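Side-chain contact in transcription factor cep-1 (Caenorhabditis elegans, PDB 1T4W), which activates transcription by binding the same DNA consensus sequence as p53, promoting apoptosis after DNA damage and ensuring proper meiotic chromosome segregation: residues Ala74-Arg79 with Gly164-His169. Residues are numbered along the deposited sequence; the frame is centred on the assembly and turned at random.
Sequences AIRNPR and GNEILH
Arg76 grips the carboxylate of Glu166 side-on, in a bidentate salt bridge that uses NE and one terminal nitrogen. Arg76 NE donates to Glu166 OE1 at 2.7 Å and Arg76 NH2 to Glu166 OE2 at 2.8 Å, each bond nearly straight and each meeting a syn lone pair. The two flat groups lie 11° apart, almost coplanar. Arg76 runs extended from CG to NE, and Glu166, with CG anti to the backbone N (chi1 167°), comes in across it at about a right angle. The pair ties the loop after helix 71-74 to the start of strand 166-177 in the mixed sheet of this p53-like DNA-binding domain, away from the zinc site; a classic beta bulge at Ile167 and Leu168, opposite Leu159, separates Glu166 from His169. Arg76 NH2 sits over the centre of the His169 ring, 3.4 Å from His169 CG, with the planes steeply inclined at 69°. Glu72 forms a salt bridge to Arg76 NH1 through OE1 and a hydrogen bond to His169 NE2 through OE2. An alanine at Glu166 would remove both acceptors, probably leaving Arg76 NE without its mate and the guanidinium freer to turn off the imidazole. Ile75 CD1 touches His169 CD2 at 3.8 Å; both side chains also rest on Phe158.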
loop_
_atom_site.group_PDB
_atom_site.type_symbol
_atom_site.label_atom_id
_atom_site.label_comp_id
_atom_site.label_asym_id
_atom_site.label_seq_id
_atom_site.Cartn_x
_atom_site.Cartn_y
_atom_site.Cartn_z
ATOM N N ALA A 74 -6.745 -4.862 11.182
ATOM C CA ALA A 74 -6.067 -3.576 11.031
ATOM C C ALA A 74 -6.411 -2.794 9.768
ATOM O O ALA A 74 -6.654 -1.585 9.823
ATOM C CB ALA A 74 -4.546 -3.776 11.112
ATOM N N ILE A 75 -6.462 -3.477 8.630
ATOM C CA ILE A 75 -6.731 -2.761 7.390
ATOM C C ILE A 75 -8.108 -2.149 7.292
ATOM O O ILE A 75 -8.331 -1.274 6.458
ATOM C CB ILE A 75 -6.467 -3.658 6.166
ATOM C CG1 ILE A 75 -7.433 -4.843 6.167
ATOM C CG2 ILE A 75 -4.975 -4.090 6.164
ATOM C CD1 ILE A 75 -7.237 -5.772 4.966
ATOM N N ARG A 76 -9.032 -2.597 8.143
ATOM C CA ARG A 76 -10.375 -2.039 8.118
ATOM C C ARG A 76 -10.679 -1.193 9.378
ATOM O O ARG A 76 -11.777 -0.684 9.550
ATOM C CB ARG A 76 -11.399 -3.170 7.945
ATOM C CG ARG A 76 -11.298 -3.915 6.593
ATOM C CD ARG A 76 -12.324 -5.059 6.489
ATOM N NE ARG A 76 -12.106 -5.836 5.264
ATOM C CZ ARG A 76 -11.315 -6.901 5.196
ATOM N NH1 ARG A 76 -10.686 -7.325 6.285
ATOM N NH2 ARG A 76 -11.092 -7.508 4.032
ATOM N N ASN A 77 -9.686 -1.050 10.243
ATOM C CA ASN A 77 -9.805 -0.260 11.479
ATOM C C ASN A 77 -9.457 1.191 11.153
ATOM O O ASN A 77 -8.327 1.489 10.780
ATOM C CB ASN A 77 -8.829 -0.828 12.515
ATOM C CG ASN A 77 -8.726 0.029 13.769
ATOM O OD1 ASN A 77 -9.492 0.947 13.961
ATOM N ND2 ASN A 77 -7.762 -0.287 14.622
ATOM N N PRO A 78 -10.413 2.125 11.316
ATOM C CA PRO A 78 -10.083 3.517 10.994
ATOM C C PRO A 78 -9.000 4.161 11.850
ATOM O O PRO A 78 -8.495 5.229 11.509
ATOM C CB PRO A 78 -11.430 4.229 11.111
ATOM C CG PRO A 78 -12.146 3.442 12.148
ATOM C CD PRO A 78 -11.795 2.003 11.811
ATOM N N ARG A 79 -8.617 3.501 12.937
ATOM C CA ARG A 79 -7.598 4.062 13.822
ATOM C C ARG A 79 -6.200 3.481 13.618
ATOM O O ARG A 79 -5.290 3.788 14.380
ATOM C CB ARG A 79 -8.013 3.841 15.288
ATOM C CG ARG A 79 -9.246 4.644 15.741
ATOM C CD ARG A 79 -9.816 4.068 17.041
ATOM N NE ARG A 79 -10.099 2.633 16.923
ATOM C CZ ARG A 79 -11.085 2.109 16.192
ATOM N NH1 ARG A 79 -11.910 2.897 15.508
ATOM N NH2 ARG A 79 -11.240 0.791 16.129
ATOM N N GLY A 164 -21.011 1.200 -1.584
ATOM C CA GLY A 164 -19.941 1.343 -0.612
ATOM C C GLY A 164 -19.551 0.056 0.099
ATOM O O GLY A 164 -18.848 0.097 1.105
ATOM N N ASN A 165 -20.024 -1.079 -0.398
ATOM C CA ASN A 165 -19.670 -2.363 0.211
ATOM C C ASN A 165 -18.365 -2.841 -0.409
ATOM O O ASN A 165 -18.199 -2.804 -1.648
ATOM C CB ASN A 165 -20.732 -3.430 -0.074
ATOM C CG ASN A 165 -22.099 -3.046 0.447
ATOM O OD1 ASN A 165 -22.299 -2.902 1.653
ATOM N ND2 ASN A 165 -23.052 -2.876 -0.465
ATOM N N GLU A 166 -17.441 -3.269 0.446
ATOM C CA GLU A 166 -16.169 -3.818 -0.016
ATOM C C GLU A 166 -16.508 -5.148 -0.688
ATOM O O GLU A 166 -17.231 -5.963 -0.105
ATOM C CB GLU A 166 -15.235 -4.101 1.159
ATOM C CG GLU A 166 -14.030 -4.956 0.774
ATOM C CD GLU A 166 -13.273 -5.520 1.982
ATOM O OE1 GLU A 166 -13.250 -4.862 3.044
ATOM O OE2 GLU A 166 -12.678 -6.613 1.866
ATOM N N ILE A 167 -16.027 -5.367 -1.913
ATOM C CA ILE A 167 -16.294 -6.650 -2.563
ATOM C C ILE A 167 -15.004 -7.465 -2.758
ATOM O O ILE A 167 -15.053 -8.691 -2.911
ATOM C CB ILE A 167 -17.074 -6.497 -3.915
ATOM C CG1 ILE A 167 -16.285 -5.680 -4.926
ATOM C CG2 ILE A 167 -18.424 -5.817 -3.664
ATOM C CD1 ILE A 167 -16.993 -5.604 -6.292
ATOM N N LEU A 168 -13.857 -6.789 -2.720
ATOM C CA LEU A 168 -12.550 -7.458 -2.836
ATOM C C LEU A 168 -11.520 -6.608 -2.128
ATOM O O LEU A 168 -11.725 -5.410 -1.947
ATOM C CB LEU A 168 -12.105 -7.606 -4.296
ATOM C CG LEU A 168 -12.715 -8.683 -5.205
ATOM C CD1 LEU A 168 -12.368 -8.371 -6.660
ATOM C CD2 LEU A 168 -12.190 -10.050 -4.818
ATOM N N HIS A 169 -10.411 -7.227 -1.745
ATOM C CA HIS A 169 -9.324 -6.505 -1.079
ATOM C C HIS A 169 -8.018 -7.190 -1.389
ATOM O O HIS A 169 -8.014 -8.325 -1.860
ATOM C CB HIS A 169 -9.525 -6.424 0.455
ATOM C CG HIS A 169 -9.301 -7.711 1.194
ATOM N ND1 HIS A 169 -10.132 -8.799 1.074
ATOM C CD2 HIS A 169 -8.361 -8.061 2.111
ATOM C CE1 HIS A 169 -9.721 -9.764 1.882
ATOM N NE2 HIS A 169 -8.648 -9.339 2.524
#